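Local coordinates for ABC-type transport system, molybdenum-specific extracellular solute-binding protein (Clostridium difficile, PDB 4KD5), which probably binds molybdate or tungstate outside the cell and delivers the oxyanion to an ABC transporter for uptake, at residues L8-A13 against C56-S61; K86-L91 against V181-E186. All coordinates share one frame; numbering follows the deposited sequence. Where two conformers were deposited one is given.

Contact 1 of 2, residues L8-A13 against C56-S61; sequences LNISAA and CDLFIS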
loop_
_atom_site.group_PDB
_atom_site.type_symbol
_atom_site.label_atom_id
_atom_site.label_comp_id
_atom_site.label_asym_id
_atom_site.label_seq_id
_atom_site.Cartn_x
_atom_site.Cartn_y
_atom_site.Cartn_z
ATOM N N LEU A 8 5.108 12.681 0.807
ATOM C CA LEU A 8 3.985 12.911 -0.099
ATOM C C LEU A 8 3.860 14.392 -0.454
ATOM O O LEU A 8 3.916 15.261 0.424
ATOM C CB LEU A 8 2.672 12.416 0.517
ATOM C CG LEU A 8 2.492 10.918 0.749
ATOM C CD1 LEU A 8 1.135 10.636 1.380
ATOM C CD2 LEU A 8 2.632 10.151 -0.546
ATOM N N ASN A 9 3.705 14.677 -1.742
ATOM C CA ASN A 9 3.426 16.034 -2.185
ATOM C C ASN A 9 1.930 16.236 -2.358
ATOM O O ASN A 9 1.302 15.587 -3.200
ATOM C CB ASN A 9 4.158 16.330 -3.497
ATOM C CG ASN A 9 5.629 16.613 -3.292
ATOM O OD1 ASN A 9 6.001 17.502 -2.525
ATOM N ND2 ASN A 9 6.478 15.847 -3.967
ATOM N N ILE A 10 1.355 17.124 -1.556
ATOM C CA ILE A 10 -0.063 17.441 -1.685
ATOM C C ILE A 10 -0.258 18.864 -2.208
ATOM O O ILE A 10 0.300 19.818 -1.664
ATOM C CB ILE A 10 -0.826 17.261 -0.355
ATOM C CG1 ILE A 10 -0.942 15.783 0.006
ATOM C CG2 ILE A 10 -2.225 17.846 -0.451
ATOM C CD1 ILE A 10 0.262 15.220 0.703
ATOM N N SER A 11 -1.040 18.999 -3.275
ATOM C CA SER A 11 -1.441 20.313 -3.766
ATOM C C SER A 11 -2.917 20.524 -3.444
ATOM O O SER A 11 -3.750 19.673 -3.757
ATOM C CB SER A 11 -1.200 20.430 -5.268
ATOM O OG SER A 11 -1.782 19.350 -5.965
ATOM N N ALA A 12 -3.237 21.649 -2.806
ATOM C CA ALA A 12 -4.604 21.925 -2.372
ATOM C C ALA A 12 -4.989 23.359 -2.682
ATOM O O ALA A 12 -4.125 24.218 -2.831
ATOM C CB ALA A 12 -4.751 21.656 -0.890
ATOM N N ALA A 13 -6.290 23.621 -2.761
ATOM C CA ALA A 13 -6.771 24.984 -2.944
ATOM C C ALA A 13 -6.332 25.816 -1.747
ATOM O O ALA A 13 -6.449 25.367 -0.606
ATOM C CB ALA A 13 -8.275 25.000 -3.072
ATOM N N CYS A 56 3.384 15.472 -8.157
ATOM C CA CYS A 56 2.401 15.619 -7.094
ATOM C C CYS A 56 1.802 14.260 -6.769
ATOM O O CYS A 56 1.646 13.419 -7.649
ATOM C CB CYS A 56 1.310 16.602 -7.514
ATOM S SG CYS A 56 1.898 18.290 -7.750
ATOM N N ASP A 57 1.478 14.043 -5.500
ATOM C CA ASP A 57 0.941 12.758 -5.060
ATOM C C ASP A 57 -0.564 12.774 -4.837
ATOM O O ASP A 57 -1.266 11.857 -5.253
ATOM C CB ASP A 57 1.649 12.288 -3.784
ATOM C CG ASP A 57 3.126 12.058 -3.989
ATOM O OD1 ASP A 57 3.480 11.158 -4.774
ATOM O OD2 ASP A 57 3.929 12.776 -3.363
ATOM N N LEU A 58 -1.049 13.819 -4.176
ATOM C CA LEU A 58 -2.476 13.981 -3.927
ATOM C C LEU A 58 -2.897 15.399 -4.319
ATOM O O LEU A 58 -2.118 16.345 -4.171
ATOM C CB LEU A 58 -2.795 13.720 -2.453
ATOM C CG LEU A 58 -4.252 13.443 -2.073
ATOM C CD1 LEU A 58 -4.592 11.976 -2.259
ATOM C CD2 LEU A 58 -4.510 13.850 -0.634
ATOM N N PHE A 59 -4.115 15.542 -4.832
ATOM C CA PHE A 59 -4.626 16.851 -5.228
ATOM C C PHE A 59 -6.020 17.079 -4.642
ATOM O O PHE A 59 -6.915 16.248 -4.806
ATOM C CB PHE A 59 -4.641 16.962 -6.755
ATOM C CG PHE A 59 -5.233 18.243 -7.274
ATOM C CD1 PHE A 59 -4.974 19.454 -6.650
ATOM C CD2 PHE A 59 -6.019 18.236 -8.414
ATOM C CE1 PHE A 59 -5.511 20.628 -7.141
ATOM C CE2 PHE A 59 -6.559 19.403 -8.911
ATOM C CZ PHE A 59 -6.306 20.603 -8.275
ATOM N N ILE A 60 -6.185 18.199 -3.941
ATOM C CA ILE A 60 -7.481 18.598 -3.405
ATOM C C ILE A 60 -7.933 19.869 -4.117
ATOM O O ILE A 60 -7.257 20.900 -4.051
ATOM C CB ILE A 60 -7.409 18.865 -1.896
ATOM C CG1 ILE A 60 -6.606 17.771 -1.194
ATOM C CG2 ILE A 60 -8.805 18.965 -1.307
ATOM C CD1 ILE A 60 -6.440 17.988 0.301
ATOM N N SER A 61 -9.078 19.802 -4.789
ATOM C CA SER A 61 -9.522 20.906 -5.632
ATOM C C SER A 61 -10.665 21.708 -5.018
ATOM O O SER A 61 -11.309 21.261 -4.074
ATOM C CB SER A 61 -9.946 20.377 -6.998
ATOM O OG SER A 61 -9.641 21.317 -7.999
#
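CB of Asp57 points toward strand 8-13, and OD2 takes the backbone N-H of Asn9 in a nearly straight bond (176° at the hydrogen) through its anti lone pair, turned away from OD1; the modelled 2.5 Å from Asn9 N to Asp57 OD2 is doubtfully short and carries no weight. The other oxygen, OD1, is bonded to Ser202 OG, so both carboxylate oxygens have a partner. The backbone N of Asp57 and that of Leu58 both donate to Asn9 O, at 2.8 Å and 3.1 Å, a two-bond grip where the chain enters its strand. From Leu58 onward the two strands run parallel, 9° apart, as neighbours in the central sheet of one lobe of a periplasmic-binding-protein fold; strand 34-41 borders 8-13 along its other edge, and strand 193-198 flanks 58-60. Leu58 O accepts from Ser11 N, while Leu58 CB packs on Ile10 CG1 at 3.7 Å, these two side chains lying alongside and pointing the same way. Phe59 goes to the face shared with Ser11. Its CG stands anti to the backbone N (chi1 176°), which brings the CD1 edge of the ring to Ser11 O, near the ring plane, and to Ser11 OG at 3.3 Å. Ile60 N donates to Ser11 O at 2.9 Å, and on the Ile10 face Ile60 CB rests against Ala12 CB at 4.0 Å.

Contact 2 of 2, residues K86-L91 against V181-E186; sequences KNDLVL and VEKTDE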
loop_
_atom_site.group_PDB
_atom_site.type_symbol
_atom_site.label_atom_id
_atom_site.label_comp_id
_atom_site.label_asym_id
_atom_site.label_seq_id
_atom_site.Cartn_x
_atom_site.Cartn_y
_atom_site.Cartn_z
ATOM N N LYS A 86 -17.480 19.610 1.744
ATOM C CA LYS A 86 -18.231 20.606 1.004
ATOM C C LYS A 86 -18.423 21.822 1.892
ATOM O O LYS A 86 -18.314 21.726 3.115
ATOM C CB LYS A 86 -19.578 20.046 0.541
ATOM C CG LYS A 86 -20.514 19.658 1.677
ATOM C CD LYS A 86 -21.809 19.006 1.174
ATOM C CE LYS A 86 -21.832 18.781 -0.334
ATOM N NZ LYS A 86 -21.193 17.500 -0.753
ATOM N N ASN A 87 -18.692 22.971 1.283
ATOM C CA ASN A 87 -18.933 24.175 2.061
ATOM C C ASN A 87 -20.412 24.517 2.075
ATOM O O ASN A 87 -21.195 23.943 1.317
ATOM C CB ASN A 87 -18.120 25.344 1.504
ATOM C CG ASN A 87 -17.336 26.066 2.576
ATOM O OD1 ASN A 87 -17.802 26.215 3.709
ATOM N ND2 ASN A 87 -16.131 26.510 2.230
ATOM N N ASP A 88 -20.793 25.441 2.947
ATOM C CA ASP A 88 -22.161 25.935 2.971
ATOM C C ASP A 88 -22.187 27.428 2.700
ATOM O O ASP A 88 -21.309 28.159 3.154
ATOM C CB ASP A 88 -22.828 25.626 4.314
ATOM C CG ASP A 88 -23.693 24.384 4.264
ATOM O OD1 ASP A 88 -24.259 24.105 3.188
ATOM O OD2 ASP A 88 -23.808 23.688 5.293
ATOM N N LEU A 89 -23.187 27.873 1.943
ATOM C CA LEU A 89 -23.377 29.298 1.696
ATOM C C LEU A 89 -24.254 29.832 2.821
ATOM O O LEU A 89 -25.387 29.374 3.004
ATOM C CB LEU A 89 -24.065 29.529 0.353
ATOM C CG LEU A 89 -23.701 30.743 -0.505
ATOM C CD1 LEU A 89 -24.942 31.493 -0.924
ATOM C CD2 LEU A 89 -22.753 31.681 0.203
ATOM N N VAL A 90 -23.732 30.786 3.585
ATOM C CA VAL A 90 -24.460 31.282 4.747
ATOM C C VAL A 90 -24.770 32.771 4.684
ATOM O O VAL A 90 -24.114 33.527 3.963
ATOM C CB VAL A 90 -23.727 30.953 6.067
ATOM C CG1 VAL A 90 -23.596 29.455 6.243
ATOM C CG2 VAL A 90 -22.353 31.611 6.094
ATOM N N LEU A 91 -25.784 33.172 5.445
ATOM C CA LEU A 91 -26.157 34.575 5.583
ATOM C C LEU A 91 -25.592 35.124 6.894
ATOM O O LEU A 91 -25.889 34.608 7.975
ATOM C CB LEU A 91 -27.679 34.720 5.573
ATOM C CG LEU A 91 -28.267 36.122 5.752
ATOM C CD1 LEU A 91 -27.890 37.028 4.595
ATOM C CD2 LEU A 91 -29.781 36.063 5.906
ATOM N N VAL A 181 -26.485 34.094 10.632
ATOM C CA VAL A 181 -27.928 34.213 10.810
ATOM C C VAL A 181 -28.672 32.941 10.410
ATOM O O VAL A 181 -29.523 32.440 11.145
ATOM C CB VAL A 181 -28.479 35.381 9.980
ATOM C CG1 VAL A 181 -29.971 35.489 10.153
ATOM C CG2 VAL A 181 -27.810 36.684 10.379
ATOM N N GLU A 182 -28.345 32.428 9.230
ATOM C CA GLU A 182 -29.006 31.245 8.698
ATOM C C GLU A 182 -28.176 30.656 7.566
ATOM O O GLU A 182 -27.511 31.389 6.830
ATOM C CB GLU A 182 -30.407 31.606 8.191
ATOM C CG GLU A 182 -31.267 30.404 7.823
ATOM C CD GLU A 182 -32.641 30.800 7.305
ATOM O OE1 GLU A 182 -33.271 29.975 6.612
ATOM O OE2 GLU A 182 -33.096 31.927 7.595
ATOM N N LYS A 183 -28.207 29.335 7.428
ATOM C CA LYS A 183 -27.531 28.684 6.315
ATOM C C LYS A 183 -28.529 28.467 5.188
ATOM O O LYS A 183 -29.629 27.967 5.421
ATOM C CB LYS A 183 -26.925 27.349 6.754
ATOM C CG LYS A 183 -26.068 27.446 8.012
ATOM C CD LYS A 183 -25.115 26.264 8.152
ATOM C CE LYS A 183 -24.188 26.446 9.346
ATOM N NZ LYS A 183 -23.108 25.420 9.387
ATOM N N THR A 184 -28.149 28.849 3.971
ATOM C CA THR A 184 -29.020 28.662 2.815
ATOM C C THR A 184 -29.292 27.181 2.610
ATOM O O THR A 184 -28.421 26.347 2.861
ATOM C CB THR A 184 -28.430 29.276 1.520
ATOM O OG1 THR A 184 -27.274 28.539 1.110
ATOM C CG2 THR A 184 -28.058 30.734 1.739
ATOM N N ASP A 185 -30.484 26.862 2.146
ATOM C CA ASP A 185 -30.843 25.495 1.855
ATOM C C ASP A 185 -29.952 24.983 0.739
ATOM O O ASP A 185 -29.714 25.667 -0.238
ATOM C CB ASP A 185 -32.303 25.438 1.425
ATOM C CG ASP A 185 -32.918 24.082 1.627
ATOM O OD1 ASP A 185 -32.187 23.077 1.578
ATOM O OD2 ASP A 185 -34.142 24.013 1.831
ATOM N N GLU A 186 -29.474 23.761 0.885
ATOM C CA GLU A 186 -28.585 23.163 -0.107
ATOM C C GLU A 186 -29.278 22.915 -1.447
ATOM O O GLU A 186 -28.628 22.903 -2.492
ATOM C CB GLU A 186 -27.991 21.860 0.437
ATOM C CG GLU A 186 -27.089 22.038 1.650
ATOM C CD GLU A 186 -25.685 21.513 1.410
ATOM O OE1 GLU A 186 -24.886 21.484 2.370
ATOM O OE2 GLU A 186 -25.381 21.132 0.259
HETATM O O HOH W 1 -23.085 22.483 -1.035
#
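Leu91 pairs with both Val181 and Glu182, a classic beta bulge in the antiparallel ladder of strands 82-94 and 178-183, whose segments 89-91 and 181-183 run at 160° to each other. The bulge is held by two backbone bonds: Leu91 N donates to Glu182 O nearly straight, and Val181 N donates to Leu91 O in a more bent bond. One residue back, Val90 and Lys183 form a non-hydrogen-bonded pair, and Val90 CG1 lies against Lys183 CG at 3.6 Å, the two side chains side by side. The ladder ends tightly at Leu89 O, which accepts from Thr184 N almost along the carbonyl axis (3.0 Å) and from Thr184 OG1, tilted from the carbonyl plane (2.8 Å). A chi1 of 68° sets OG1 between the backbone N and the carbonyl carbon of Thr184, so that hydroxyl and amide reach the same oxygen. Strand 164-168 lines the other edge of 82-94, placing this pairing inside the sheet.

Toward Lys86 and Glu186 the chains part and polar groups take over. Lys183 reaches back from the ladder, its NZ 4.5 Å from Asp88 OD2, too far for a salt bridge, and makes a cation-pi contact with Phe169. Lys86 likewise sends its NZ to Glu233 in a salt bridge rather than to Glu186. Asp88 OD1 and Glu186 OE1 come to 2.8 Å, carboxylate planes 79° apart, a close approach of like charges that may raise the pKa of one of them. Across this looser end a water donates to Glu186 OE2 at 3.0 Å and, weakly, to Asn87 O.

Contacts 1 and 2 belong to the same branched sheet but lie on opposite sides of the chain's centre, their centres 27 Å apart and their nearest atoms about 9 Å apart, without touching. Each comes close to residues predicted to bind molybdate: the side chain of Ala13 in contact 1 is about 4 Å from that of Ser43 and 5 Å from that of Ser15, and Leu89 in contact 2 is about 4 Å from Tyr168 and 5 Å from Ala123, side chain to side chain. This is consistent with an oxyanion held between two lobes. The side chains of Ala13 and Lys86 stay about 11 Å and about 10 Å from a bound 2-butanol, without touching it.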